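PDB 1K32: tricorn protease from Thermoplasma acidophilum, which probably acts as a serine protease that degrades peptides downstream of the proteasome, with beta-propeller domains thought to gate access of substrate to it. Local coordinates for residues D33-H38 / I67-M72; E334-R339 / F660-D665; E401-D406 / G410-I415; T621-V624 / K630-T633. All blocks are in the same frame, centred on the assembly; numbering follows the deposited sequence.

Interaction 1 of 4, residues D33-H38 / I67-M72; sequences DDLWEH and IAIRVM
Leu35 faces Ile67 and Ile69 across two separate sheets, with the CA atoms of Leu35 and Ile69 8.9 Å apart, too far for the strands to pair. The contact is the packing of neighbouring blades in a beta-propeller: strand 34-39 is the third of the first blade in the six-bladed domain, and strand 66-73 the second of the next blade. It illustrates how strands that do not pair with each other can still be fitted together by apolar branches.

One methyl of Leu35 does all the touching. Its CD1 lies 3.9 Å from CD1 of Ile69 and 4.2 Å from CG2 of Ile67, so that it meets both isoleucines, two positions apart on the same face of their strand. The isoleucines have nearly the same first torsion (chi1 -62° in Ile67, -55° in Ile69), yet they offer different branches. Ile67 presents the beta-branch methyl CG2, whereas Ile69 reaches with the end of its longer arm, which chi2 of 171° keeps extended. Leu35 slants across each of them. All three residues are buried, and Leu35 also packs on Ile48, Val49 and Ala58, while Ile69 touches Ile55 and Tyr85.

At the border of the contact Glu37 forms a salt bridge with Arg46. On the other face of strand 66-73, the guanidinium of Arg70 gives NE to Thr109 O and NH1 to Phe108 O and Ser102 OG. Arg70 NH2 makes a weak hydrogen bond within the strand, to Met72 SD at 3.3 Å, in the plane of the guanidinium.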
loop_
_atom_site.group_PDB
_atom_site.type_symbol
_atom_site.label_atom_id
_atom_site.label_comp_id
_atom_site.label_asym_id
_atom_site.label_seq_id
_atom_site.Cartn_x
_atom_site.Cartn_y
_atom_site.Cartn_z
ATOM N N ASP A 33 21.802 -57.898 -5.806
ATOM C CA ASP A 33 22.658 -56.734 -6.050
ATOM C C ASP A 33 23.974 -56.741 -5.268
ATOM O O ASP A 33 24.791 -55.842 -5.421
ATOM C CB ASP A 33 21.895 -55.448 -5.716
ATOM C CG ASP A 33 20.517 -55.396 -6.352
ATOM O OD1 ASP A 33 19.763 -54.455 -6.031
ATOM O OD2 ASP A 33 20.188 -56.284 -7.171
ATOM N N ASP A 34 24.180 -57.748 -4.428
ATOM C CA ASP A 34 25.405 -57.836 -3.638
ATOM C C ASP A 34 26.320 -58.926 -4.200
ATOM O O ASP A 34 25.903 -59.720 -5.034
ATOM C CB ASP A 34 25.051 -58.117 -2.177
ATOM C CG ASP A 34 24.398 -56.915 -1.493
ATOM O OD1 ASP A 34 23.626 -57.106 -0.538
ATOM O OD2 ASP A 34 24.671 -55.776 -1.903
ATOM N N LEU A 35 27.568 -58.959 -3.749
ATOM C CA LEU A 35 28.528 -59.944 -4.233
ATOM C C LEU A 35 28.647 -61.098 -3.252
ATOM O O LEU A 35 28.770 -60.889 -2.047
ATOM C CB LEU A 35 29.914 -59.301 -4.415
ATOM C CG LEU A 35 30.790 -59.644 -5.629
ATOM C CD1 LEU A 35 32.264 -59.547 -5.226
ATOM C CD2 LEU A 35 30.462 -61.024 -6.177
ATOM N N TRP A 36 28.636 -62.317 -3.772
ATOM C CA TRP A 36 28.743 -63.495 -2.916
ATOM C C TRP A 36 29.896 -64.379 -3.362
ATOM O O TRP A 36 30.360 -64.284 -4.499
ATOM C CB TRP A 36 27.449 -64.327 -2.970
ATOM C CG TRP A 36 26.224 -63.640 -2.449
ATOM C CD1 TRP A 36 25.547 -62.608 -3.039
ATOM C CD2 TRP A 36 25.507 -63.955 -1.246
ATOM N NE1 TRP A 36 24.452 -62.267 -2.284
ATOM C CE2 TRP A 36 24.403 -63.077 -1.177
ATOM C CE3 TRP A 36 25.692 -64.891 -0.220
ATOM C CZ2 TRP A 36 23.486 -63.108 -0.124
ATOM C CZ3 TRP A 36 24.778 -64.921 0.835
ATOM C CH2 TRP A 36 23.688 -64.033 0.872
ATOM N N GLU A 37 30.352 -65.252 -2.469
ATOM C CA GLU A 37 31.429 -66.172 -2.800
ATOM C C GLU A 37 30.998 -67.582 -2.404
ATOM O O GLU A 37 30.472 -67.801 -1.313
ATOM C CB GLU A 37 32.739 -65.796 -2.085
ATOM C CG GLU A 37 33.954 -66.439 -2.733
ATOM C CD GLU A 37 35.271 -66.109 -2.052
ATOM O OE1 GLU A 37 35.592 -66.747 -1.026
ATOM O OE2 GLU A 37 35.991 -65.208 -2.544
ATOM N N HIS A 38 31.209 -68.527 -3.310
ATOM C CA HIS A 38 30.846 -69.912 -3.073
ATOM C C HIS A 38 32.063 -70.815 -3.267
ATOM O O HIS A 38 32.772 -70.714 -4.265
ATOM C CB HIS A 38 29.717 -70.311 -4.030
ATOM C CG HIS A 38 29.279 -71.735 -3.890
ATOM N ND1 HIS A 38 29.643 -72.718 -4.787
ATOM C CD2 HIS A 38 28.518 -72.344 -2.951
ATOM C CE1 HIS A 38 29.122 -73.871 -4.404
ATOM N NE2 HIS A 38 28.435 -73.672 -3.293
ATOM N N ILE A 67 39.605 -58.550 -5.811
ATOM C CA ILE A 67 38.478 -58.603 -6.731
ATOM C C ILE A 67 38.105 -57.198 -7.193
ATOM O O ILE A 67 37.912 -56.296 -6.375
ATOM C CB ILE A 67 37.244 -59.263 -6.064
ATOM C CG1 ILE A 67 37.567 -60.711 -5.682
ATOM C CG2 ILE A 67 36.040 -59.203 -7.008
ATOM C CD1 ILE A 67 36.482 -61.369 -4.867
ATOM N N ALA A 68 38.012 -57.016 -8.506
ATOM C CA ALA A 68 37.634 -55.720 -9.063
ATOM C C ALA A 68 36.110 -55.729 -9.202
ATOM O O ALA A 68 35.524 -56.705 -9.686
ATOM C CB ALA A 68 38.305 -55.513 -10.404
ATOM N N ILE A 69 35.467 -54.648 -8.782
ATOM C CA ILE A 69 34.009 -54.592 -8.796
ATOM C C ILE A 69 33.382 -53.365 -9.454
ATOM O O ILE A 69 33.838 -52.233 -9.242
ATOM C CB ILE A 69 33.476 -54.659 -7.344
ATOM C CG1 ILE A 69 34.024 -55.906 -6.642
ATOM C CG2 ILE A 69 31.956 -54.659 -7.345
ATOM C CD1 ILE A 69 33.738 -55.952 -5.143
ATOM N N ARG A 70 32.332 -53.595 -10.245
ATOM C CA ARG A 70 31.601 -52.500 -10.887
ATOM C C ARG A 70 30.277 -52.315 -10.137
ATOM O O ARG A 70 29.484 -53.250 -10.000
ATOM C CB ARG A 70 31.311 -52.781 -12.371
ATOM C CG ARG A 70 30.568 -51.611 -13.050
ATOM C CD ARG A 70 30.315 -51.816 -14.540
ATOM N NE ARG A 70 29.706 -50.649 -15.209
ATOM C CZ ARG A 70 28.412 -50.326 -15.162
ATOM N NH1 ARG A 70 27.958 -49.270 -15.811
ATOM N NH2 ARG A 70 27.560 -51.059 -14.468
ATOM N N VAL A 71 30.043 -51.117 -9.623
ATOM C CA VAL A 71 28.805 -50.888 -8.904
ATOM C C VAL A 71 28.085 -49.696 -9.489
ATOM O O VAL A 71 28.722 -48.740 -9.915
ATOM C CB VAL A 71 29.070 -50.649 -7.391
ATOM C CG1 VAL A 71 30.042 -49.523 -7.203
ATOM C CG2 VAL A 71 27.761 -50.331 -6.666
ATOM N N MET A 72 26.760 -49.754 -9.539
ATOM C CA MET A 72 25.992 -48.622 -10.059
ATOM C C MET A 72 25.225 -47.900 -8.943
ATOM O O MET A 72 24.827 -48.509 -7.958
ATOM C CB MET A 72 25.017 -49.095 -11.143
ATOM C CG MET A 72 25.689 -49.602 -12.414
ATOM S SD MET A 72 24.469 -50.488 -13.451
ATOM C CE MET A 72 24.393 -51.994 -12.489
#

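Interaction 2 of 4, residues E334-R339 / F660-D665; sequences EPLRIR and FLQMYD
Gln662 projects from helix 656-674 and lays its side chain against Leu336 and Arg337, which lie on the segment linking two propeller blades. The CA atoms of Leu336 and Gln662 are 7.5 Å apart, and these three side chains carry the whole contact.

The glutamine works in two halves. Its aliphatic part lies against Leu336, whose CD1 is 3.9 Å from Gln662 CB and 4.0 Å from Gln662 CG, the two chains crossing at about a right angle. A bend at chi2 (-81°) then turns the amide towards Arg337, where Gln662 NE2 comes within 3.1 Å of Arg337 CG and 3.7 Å of Arg337 CB. This is a short contact of amide nitrogen against methylene, closer than ordinary packing, and not a hydrogen bond; the amide and guanidinium planes stand nearly perpendicular, 85° apart.

Glu666, one turn further along the helix, takes up Gln662 NE2 and Arg337 NH2: its OE2 accepts a hydrogen bond from the amide and forms a salt bridge with the guanidinium, whose NH2 also bonds to Arg973 O. One carboxylate thus probably holds both groups in place, while its OE1 pairs with Arg339 NH1. An alanine in place of Gln662 would lack the arm beyond CB, and the likely result is a gap beside Leu336 and a Glu666 carboxylate robbed of one of its donors.

Some 320 residues separate the two partners in sequence. What they form is an interdomain junction, in which the link between the first and second blades of the seven-bladed propeller abuts a helix of the C1 domain.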
loop_
_atom_site.group_PDB
_atom_site.type_symbol
_atom_site.label_atom_id
_atom_site.label_comp_id
_atom_site.label_asym_id
_atom_site.label_seq_id
_atom_site.Cartn_x
_atom_site.Cartn_y
_atom_site.Cartn_z
ATOM N N GLU A 334 -8.910 -50.948 -3.613
ATOM C CA GLU A 334 -8.829 -51.736 -4.840
ATOM C C GLU A 334 -7.392 -52.189 -5.066
ATOM O O GLU A 334 -6.443 -51.444 -4.791
ATOM C CB GLU A 334 -9.288 -50.910 -6.047
ATOM C CG GLU A 334 -10.762 -50.510 -6.023
ATOM C CD GLU A 334 -11.713 -51.698 -6.126
ATOM O OE1 GLU A 334 -12.932 -51.495 -5.953
ATOM O OE2 GLU A 334 -11.251 -52.827 -6.381
ATOM N N PRO A 335 -7.208 -53.423 -5.564
ATOM C CA PRO A 335 -5.873 -53.969 -5.827
ATOM C C PRO A 335 -5.098 -53.141 -6.847
ATOM O O PRO A 335 -5.599 -52.138 -7.358
ATOM C CB PRO A 335 -6.169 -55.389 -6.311
ATOM C CG PRO A 335 -7.541 -55.256 -6.935
ATOM C CD PRO A 335 -8.255 -54.397 -5.934
ATOM N N LEU A 336 -3.883 -53.586 -7.153
ATOM C CA LEU A 336 -2.997 -52.889 -8.074
ATOM C C LEU A 336 -3.432 -52.398 -9.439
ATOM O O LEU A 336 -4.212 -53.014 -10.171
ATOM C CB LEU A 336 -1.688 -53.656 -8.253
ATOM C CG LEU A 336 -0.583 -53.103 -7.349
ATOM C CD1 LEU A 336 0.733 -53.790 -7.664
ATOM C CD2 LEU A 336 -0.460 -51.602 -7.563
ATOM N N ARG A 337 -2.844 -51.248 -9.731
ATOM C CA ARG A 337 -2.985 -50.436 -10.921
ATOM C C ARG A 337 -4.267 -49.688 -11.188
ATOM O O ARG A 337 -5.013 -49.960 -12.129
ATOM C CB ARG A 337 -2.506 -51.178 -12.168
ATOM C CG ARG A 337 -1.160 -50.602 -12.666
ATOM C CD ARG A 337 -1.387 -49.339 -13.482
ATOM N NE ARG A 337 -0.427 -48.250 -13.291
ATOM C CZ ARG A 337 0.692 -48.075 -13.992
ATOM N NH1 ARG A 337 1.474 -47.029 -13.734
ATOM N NH2 ARG A 337 1.043 -48.941 -14.942
ATOM N N ILE A 338 -4.502 -48.717 -10.317
ATOM C CA ILE A 338 -5.605 -47.806 -10.480
ATOM C C ILE A 338 -4.863 -46.827 -11.394
ATOM O O ILE A 338 -3.791 -46.333 -11.038
ATOM C CB ILE A 338 -5.985 -47.142 -9.135
ATOM C CG1 ILE A 338 -6.725 -48.157 -8.252
ATOM C CG2 ILE A 338 -6.833 -45.909 -9.370
ATOM C CD1 ILE A 338 -7.249 -47.578 -6.938
ATOM N N ARG A 339 -5.391 -46.585 -12.587
ATOM C CA ARG A 339 -4.730 -45.695 -13.531
ATOM C C ARG A 339 -5.185 -44.241 -13.447
ATOM O O ARG A 339 -4.370 -43.329 -13.578
ATOM C CB ARG A 339 -4.928 -46.199 -14.968
ATOM C CG ARG A 339 -4.292 -47.554 -15.268
ATOM C CD ARG A 339 -4.415 -47.898 -16.752
ATOM N NE ARG A 339 -3.979 -49.260 -17.051
ATOM C CZ ARG A 339 -2.730 -49.703 -16.936
ATOM N NH1 ARG A 339 -2.450 -50.969 -17.235
ATOM N NH2 ARG A 339 -1.759 -48.889 -16.529
ATOM N N PHE A 660 6.200 -56.936 -8.364
ATOM C CA PHE A 660 7.022 -57.559 -9.408
ATOM C C PHE A 660 6.202 -58.391 -10.385
ATOM O O PHE A 660 6.514 -58.448 -11.580
ATOM C CB PHE A 660 8.119 -58.438 -8.789
ATOM C CG PHE A 660 9.296 -57.657 -8.226
ATOM C CD1 PHE A 660 9.266 -56.266 -8.153
ATOM C CD2 PHE A 660 10.443 -58.325 -7.791
ATOM C CE1 PHE A 660 10.377 -55.540 -7.651
ATOM C CE2 PHE A 660 11.553 -57.617 -7.290
ATOM C CZ PHE A 660 11.519 -56.217 -7.221
ATOM N N LEU A 661 5.173 -59.057 -9.875
ATOM C CA LEU A 661 4.316 -59.864 -10.729
ATOM C C LEU A 661 3.502 -58.929 -11.610
ATOM O O LEU A 661 3.396 -59.140 -12.810
ATOM C CB LEU A 661 3.372 -60.732 -9.889
ATOM C CG LEU A 661 3.126 -62.155 -10.400
ATOM C CD1 LEU A 661 1.896 -62.720 -9.684
ATOM C CD2 LEU A 661 2.914 -62.171 -11.923
ATOM N N GLN A 662 2.936 -57.880 -11.015
ATOM C CA GLN A 662 2.132 -56.921 -11.782
ATOM C C GLN A 662 2.958 -56.213 -12.856
ATOM O O GLN A 662 2.456 -55.956 -13.959
ATOM C CB GLN A 662 1.498 -55.886 -10.849
ATOM C CG GLN A 662 0.478 -54.933 -11.509
ATOM C CD GLN A 662 1.123 -53.774 -12.267
ATOM O OE1 GLN A 662 2.261 -53.379 -11.979
ATOM N NE2 GLN A 662 0.387 -53.210 -13.234
ATOM N N MET A 663 4.227 -55.928 -12.544
ATOM C CA MET A 663 5.123 -55.234 -13.481
ATOM C C MET A 663 5.592 -56.121 -14.635
ATOM O O MET A 663 5.668 -55.671 -15.770
ATOM C CB MET A 663 6.332 -54.662 -12.727
ATOM C CG MET A 663 5.969 -53.518 -11.800
ATOM S SD MET A 663 7.218 -53.148 -10.529
ATOM C CE MET A 663 8.352 -52.093 -11.468
ATOM N N TYR A 664 5.919 -57.376 -14.345
ATOM C CA TYR A 664 6.335 -58.286 -15.408
ATOM C C TYR A 664 5.146 -58.452 -16.355
ATOM O O TYR A 664 5.286 -58.342 -17.572
ATOM C CB TYR A 664 6.725 -59.650 -14.835
ATOM C CG TYR A 664 6.904 -60.689 -15.914
ATOM C CD1 TYR A 664 8.040 -60.680 -16.728
ATOM C CD2 TYR A 664 5.880 -61.615 -16.198
ATOM C CE1 TYR A 664 8.160 -61.561 -17.812
ATOM C CE2 TYR A 664 5.988 -62.496 -17.281
ATOM C CZ TYR A 664 7.130 -62.462 -18.084
ATOM O OH TYR A 664 7.242 -63.297 -19.171
ATOM N N ASP A 665 3.972 -58.724 -15.788
ATOM C CA ASP A 665 2.765 -58.880 -16.593
ATOM C C ASP A 665 2.537 -57.650 -17.493
ATOM O O ASP A 665 2.308 -57.794 -18.692
ATOM C CB ASP A 665 1.550 -59.115 -15.692
ATOM C CG ASP A 665 1.405 -60.568 -15.267
ATOM O OD1 ASP A 665 0.531 -60.835 -14.422
ATOM O OD2 ASP A 665 2.148 -61.443 -15.777
#

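Interaction 3 of 4, residues E401-D406 / G410-I415; sequences EIMTVD and GKPTVI
Ile415 and Thr404 meet across a beta hairpin formed by the third and fourth strands of a blade in the seven-bladed propeller. Strands 401-406 and 412-417 run antiparallel, at 147° over these short segments, with Thr404 and Thr413 as the hydrogen-bonded pair: each backbone N bonds to the other's O.

The side chain of Ile415 can be followed outward. CB lies 3.6 Å from Ile402 O, the oxygen that also accepts the bond from Ile415 N, and 3.9 Å from Ile402 CG2. CG1 remains near the same carbonyl oxygen, at 4.1 Å from Ile402 O. With chi1 at -67° and chi2 at 168°, the arm extends across Thr404, where CD1 comes 3.7 Å from Thr404 CG2. Ile435 and Tyr437 of the next blade also touch Ile415, so the hairpin presents this face to its neighbour.

On the other face Val405 spreads its two methyls, CG2 to Pro412 CB (3.9 Å) and CG1 to Gly410 O (3.6 Å). Cutting Val405 back to an alanine removes both, which would probably open a gap beside the proline ring and the Gly410 carbonyl.

Towards the turn Asp406 N bonds to Lys411 O from above the carbonyl plane. The Asp406 carboxylate turns into the loop, its OD1 accepting Glu408 N and Thr409 N, and Asp406 O receives a weak, bent bond from Gly410 N at 2.8 Å.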
loop_
_atom_site.group_PDB
_atom_site.type_symbol
_atom_site.label_atom_id
_atom_site.label_comp_id
_atom_site.label_asym_id
_atom_site.label_seq_id
_atom_site.Cartn_x
_atom_site.Cartn_y
_atom_site.Cartn_z
ATOM N N GLU A 401 -10.993 -44.949 -29.908
ATOM C CA GLU A 401 -12.413 -44.725 -29.683
ATOM C C GLU A 401 -12.639 -43.789 -28.502
ATOM O O GLU A 401 -11.858 -43.757 -27.556
ATOM C CB GLU A 401 -13.133 -46.050 -29.360
ATOM C CG GLU A 401 -12.947 -47.178 -30.364
ATOM C CD GLU A 401 -13.476 -48.534 -29.854
ATOM O OE1 GLU A 401 -13.194 -48.899 -28.689
ATOM O OE2 GLU A 401 -14.163 -49.242 -30.625
ATOM N N ILE A 402 -13.694 -43.000 -28.587
ATOM C CA ILE A 402 -14.102 -42.179 -27.464
ATOM C C ILE A 402 -15.480 -42.802 -27.208
ATOM O O ILE A 402 -16.194 -43.155 -28.154
ATOM C CB ILE A 402 -14.205 -40.677 -27.797
ATOM C CG1 ILE A 402 -14.634 -39.914 -26.536
ATOM C CG2 ILE A 402 -15.144 -40.447 -28.962
ATOM C CD1 ILE A 402 -14.404 -38.386 -26.607
ATOM N N MET A 403 -15.838 -42.973 -25.944
ATOM C CA MET A 403 -17.106 -43.606 -25.612
ATOM C C MET A 403 -17.619 -43.141 -24.267
ATOM O O MET A 403 -16.875 -42.576 -23.465
ATOM C CB MET A 403 -16.907 -45.129 -25.580
ATOM C CG MET A 403 -15.927 -45.572 -24.489
ATOM S SD MET A 403 -15.200 -47.234 -24.646
ATOM C CE MET A 403 -16.082 -48.045 -23.416
ATOM N N THR A 404 -18.906 -43.355 -24.032
ATOM C CA THR A 404 -19.501 -43.020 -22.753
ATOM C C THR A 404 -19.716 -44.350 -22.043
ATOM O O THR A 404 -19.812 -45.400 -22.681
ATOM C CB THR A 404 -20.869 -42.329 -22.898
ATOM O OG1 THR A 404 -21.737 -43.154 -23.676
ATOM C CG2 THR A 404 -20.720 -40.969 -23.556
ATOM N N VAL A 405 -19.773 -44.307 -20.721
ATOM C CA VAL A 405 -19.997 -45.504 -19.943
ATOM C C VAL A 405 -20.988 -45.159 -18.848
ATOM O O VAL A 405 -20.716 -44.319 -17.996
ATOM C CB VAL A 405 -18.683 -46.021 -19.321
ATOM C CG1 VAL A 405 -18.965 -47.236 -18.430
ATOM C CG2 VAL A 405 -17.699 -46.397 -20.436
ATOM N N ASP A 406 -22.152 -45.794 -18.883
ATOM C CA ASP A 406 -23.171 -45.529 -17.883
ATOM C C ASP A 406 -22.592 -45.843 -16.510
ATOM O O ASP A 406 -22.017 -46.912 -16.305
ATOM C CB ASP A 406 -24.406 -46.382 -18.157
ATOM C CG ASP A 406 -25.623 -45.886 -17.412
ATOM O OD1 ASP A 406 -25.643 -46.009 -16.173
ATOM O OD2 ASP A 406 -26.552 -45.361 -18.066
ATOM N N GLY A 410 -22.918 -49.577 -16.220
ATOM C CA GLY A 410 -21.587 -49.890 -16.717
ATOM C C GLY A 410 -21.557 -50.123 -18.213
ATOM O O GLY A 410 -20.520 -50.475 -18.769
ATOM N N LYS A 411 -22.696 -49.917 -18.867
ATOM C CA LYS A 411 -22.800 -50.110 -20.309
ATOM C C LYS A 411 -22.076 -49.026 -21.114
ATOM O O LYS A 411 -22.396 -47.839 -21.021
ATOM C CB LYS A 411 -24.274 -50.152 -20.734
ATOM C CG LYS A 411 -24.474 -50.309 -22.237
ATOM C CD LYS A 411 -25.942 -50.244 -22.616
ATOM C CE LYS A 411 -26.138 -50.445 -24.112
ATOM N NZ LYS A 411 -27.577 -50.386 -24.488
ATOM N N PRO A 412 -21.075 -49.428 -21.907
ATOM C CA PRO A 412 -20.324 -48.476 -22.728
ATOM C C PRO A 412 -20.981 -48.265 -24.096
ATOM O O PRO A 412 -21.614 -49.168 -24.650
ATOM C CB PRO A 412 -18.961 -49.134 -22.844
ATOM C CG PRO A 412 -19.319 -50.587 -22.909
ATOM C CD PRO A 412 -20.369 -50.721 -21.830
ATOM N N THR A 413 -20.836 -47.063 -24.633
ATOM C CA THR A 413 -21.397 -46.743 -25.934
ATOM C C THR A 413 -20.341 -45.963 -26.707
ATOM O O THR A 413 -19.977 -44.858 -26.313
ATOM C CB THR A 413 -22.660 -45.879 -25.788
ATOM O OG1 THR A 413 -23.610 -46.563 -24.963
ATOM C CG2 THR A 413 -23.273 -45.581 -27.152
ATOM N N VAL A 414 -19.843 -46.550 -27.791
ATOM C CA VAL A 414 -18.833 -45.902 -28.621
ATOM C C VAL A 414 -19.453 -44.715 -29.348
ATOM O O VAL A 414 -20.474 -44.851 -30.026
ATOM C CB VAL A 414 -18.242 -46.883 -29.677
ATOM C CG1 VAL A 414 -17.293 -46.133 -30.623
ATOM C CG2 VAL A 414 -17.500 -48.018 -28.976
ATOM N N ILE A 415 -18.849 -43.544 -29.186
ATOM C CA ILE A 415 -19.367 -42.358 -29.849
ATOM C C ILE A 415 -18.798 -42.271 -31.252
ATOM O O ILE A 415 -19.531 -42.126 -32.232
ATOM C CB ILE A 415 -18.980 -41.069 -29.095
ATOM C CG1 ILE A 415 -19.681 -41.028 -27.732
ATOM C CG2 ILE A 415 -19.341 -39.854 -29.939
ATOM C CD1 ILE A 415 -19.145 -39.954 -26.791
#

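Interaction 4 of 4, residues T621-V624 / K630-T633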
loop_
_atom_site.group_PDB
_atom_site.type_symbol
_atom_site.label_atom_id
_atom_site.label_comp_id
_atom_site.label_asym_id
_atom_site.label_seq_id
_atom_site.Cartn_x
_atom_site.Cartn_y
_atom_site.Cartn_z
ATOM N N THR A 621 -12.288 -24.180 -7.805
ATOM C CA THR A 621 -10.943 -24.494 -7.349
ATOM C C THR A 621 -9.978 -24.890 -8.456
ATOM O O THR A 621 -10.336 -25.598 -9.388
ATOM C CB THR A 621 -10.976 -25.618 -6.312
ATOM O OG1 THR A 621 -11.936 -25.294 -5.299
ATOM C CG2 THR A 621 -9.595 -25.787 -5.664
ATOM N N VAL A 622 -8.739 -24.430 -8.326
ATOM C CA VAL A 622 -7.693 -24.727 -9.295
ATOM C C VAL A 622 -6.544 -25.468 -8.613
ATOM O O VAL A 622 -6.109 -25.092 -7.529
ATOM C CB VAL A 622 -7.107 -23.433 -9.907
ATOM C CG1 VAL A 622 -6.072 -23.780 -10.972
ATOM C CG2 VAL A 622 -8.216 -22.582 -10.489
ATOM N N MET A 623 -6.077 -26.538 -9.243
ATOM C CA MET A 623 -4.945 -27.285 -8.716
ATOM C C MET A 623 -3.853 -27.170 -9.769
ATOM O O MET A 623 -4.121 -27.291 -10.965
ATOM C CB MET A 623 -5.290 -28.759 -8.508
ATOM C CG MET A 623 -6.216 -29.041 -7.340
ATOM S SD MET A 623 -6.174 -30.789 -6.939
ATOM C CE MET A 623 -4.594 -30.884 -6.120
ATOM N N VAL A 624 -2.629 -26.916 -9.334
ATOM C CA VAL A 624 -1.537 -26.809 -10.288
ATOM C C VAL A 624 -0.290 -27.491 -9.777
ATOM O O VAL A 624 -0.139 -27.739 -8.580
ATOM C CB VAL A 624 -1.158 -25.332 -10.592
ATOM C CG1 VAL A 624 -2.338 -24.592 -11.205
ATOM C CG2 VAL A 624 -0.680 -24.640 -9.321
ATOM N N LYS A 630 6.098 -29.195 -6.755
ATOM C CA LYS A 630 5.039 -29.304 -5.754
ATOM C C LYS A 630 3.650 -28.995 -6.298
ATOM O O LYS A 630 3.500 -28.237 -7.255
ATOM C CB LYS A 630 5.339 -28.382 -4.571
ATOM C CG LYS A 630 6.628 -28.731 -3.851
ATOM C CD LYS A 630 6.998 -27.684 -2.818
ATOM C CE LYS A 630 8.368 -27.978 -2.219
ATOM N NZ LYS A 630 8.786 -26.932 -1.249
ATOM N N ILE A 631 2.642 -29.599 -5.673
ATOM C CA ILE A 631 1.245 -29.409 -6.054
ATOM C C ILE A 631 0.602 -28.329 -5.180
ATOM O O ILE A 631 0.725 -28.360 -3.957
ATOM C CB ILE A 631 0.442 -30.713 -5.868
ATOM C CG1 ILE A 631 0.992 -31.794 -6.798
ATOM C CG2 ILE A 631 -1.039 -30.465 -6.143
ATOM C CD1 ILE A 631 0.384 -33.155 -6.576
ATOM N N TYR A 632 -0.082 -27.382 -5.812
ATOM C CA TYR A 632 -0.747 -26.309 -5.082
ATOM C C TYR A 632 -2.227 -26.190 -5.420
ATOM O O TYR A 632 -2.693 -26.640 -6.469
ATOM C CB TYR A 632 -0.092 -24.962 -5.363
ATOM C CG TYR A 632 1.363 -24.875 -4.979
ATOM C CD1 TYR A 632 2.353 -25.450 -5.777
ATOM C CD2 TYR A 632 1.755 -24.179 -3.836
ATOM C CE1 TYR A 632 3.708 -25.321 -5.449
ATOM C CE2 TYR A 632 3.099 -24.047 -3.498
ATOM C CZ TYR A 632 4.068 -24.615 -4.308
ATOM O OH TYR A 632 5.393 -24.453 -3.981
ATOM N N THR A 633 -2.963 -25.561 -4.515
ATOM C CA THR A 633 -4.384 -25.365 -4.709
ATOM C C THR A 633 -4.780 -23.959 -4.274
ATOM O O THR A 633 -4.344 -23.469 -3.238
ATOM C CB THR A 633 -5.205 -26.392 -3.902
ATOM O OG1 THR A 633 -6.600 -26.160 -4.120
ATOM C CG2 THR A 633 -4.905 -26.268 -2.417
#
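The second and third strands of the last blade in the seven-bladed propeller form this antiparallel hairpin, in which Val624 and Tyr632 are the hydrogen-bonded pair. Tyr632 N gives a nearly straight bond to Val624 O (2.8 Å, 170° at the hydrogen), arriving nearly along the C=O axis. The return bond runs from Val624 N to Tyr632 O. Between such bonds the strands add CA-H...O contacts, as from Met623 CA to Tyr632 O at 3.2 Å.

Val624 and Tyr632 share one face of the sheet. A chi1 of -61° sets Val624 CG1 anti to the carbonyl carbon and leaves CG2 between backbone N and carbonyl carbon, where Val624 CG2 comes 4.0 Å from Tyr632 CB. The ring itself leads off towards the turn, with Val624 O at its edge; beyond the two strands its OH bonds to Asp628, and Lys626 forms a cation-pi pair with it.

On the opposite face, which also carries Thr633, Met623 and Ile631 make a buried apolar contact. Met623 bends at chi3 (75°), which carries its CE to within 3.6 Å of Ile631 CG2, the two side chains slanting over one another. Both also touch Phe303 on strand 300-305 of the first blade, and so the contact belongs to the seam where the last blade meets the first and the ring closes. At the far end of the hairpin, the methyl CG2 of Thr621 packs against the hydroxyl oxygen OG1 of Thr633 at 3.4 Å.

Overall arrangement
The four contacts show the levels at which a propeller protein is held together. Interactions 3 and 4 lie within single blades of the seven-bladed domain, their centres about 30 Å apart, and rest on backbone hydrogen bonds; interaction 4 is buried, interaction 3 only partly. Interaction 1, in the six-bladed domain, is a buried contact between blades made by methyl groups alone. Interaction 2 is interdomain and partly buried, mixing aliphatic packing with a nearby carboxylate. In sequence it encloses both hairpins, whose centres lie about 24 and 28 Å from its own. Interactions 1 and 2 approach to about 9 Å at their nearest atoms without touching.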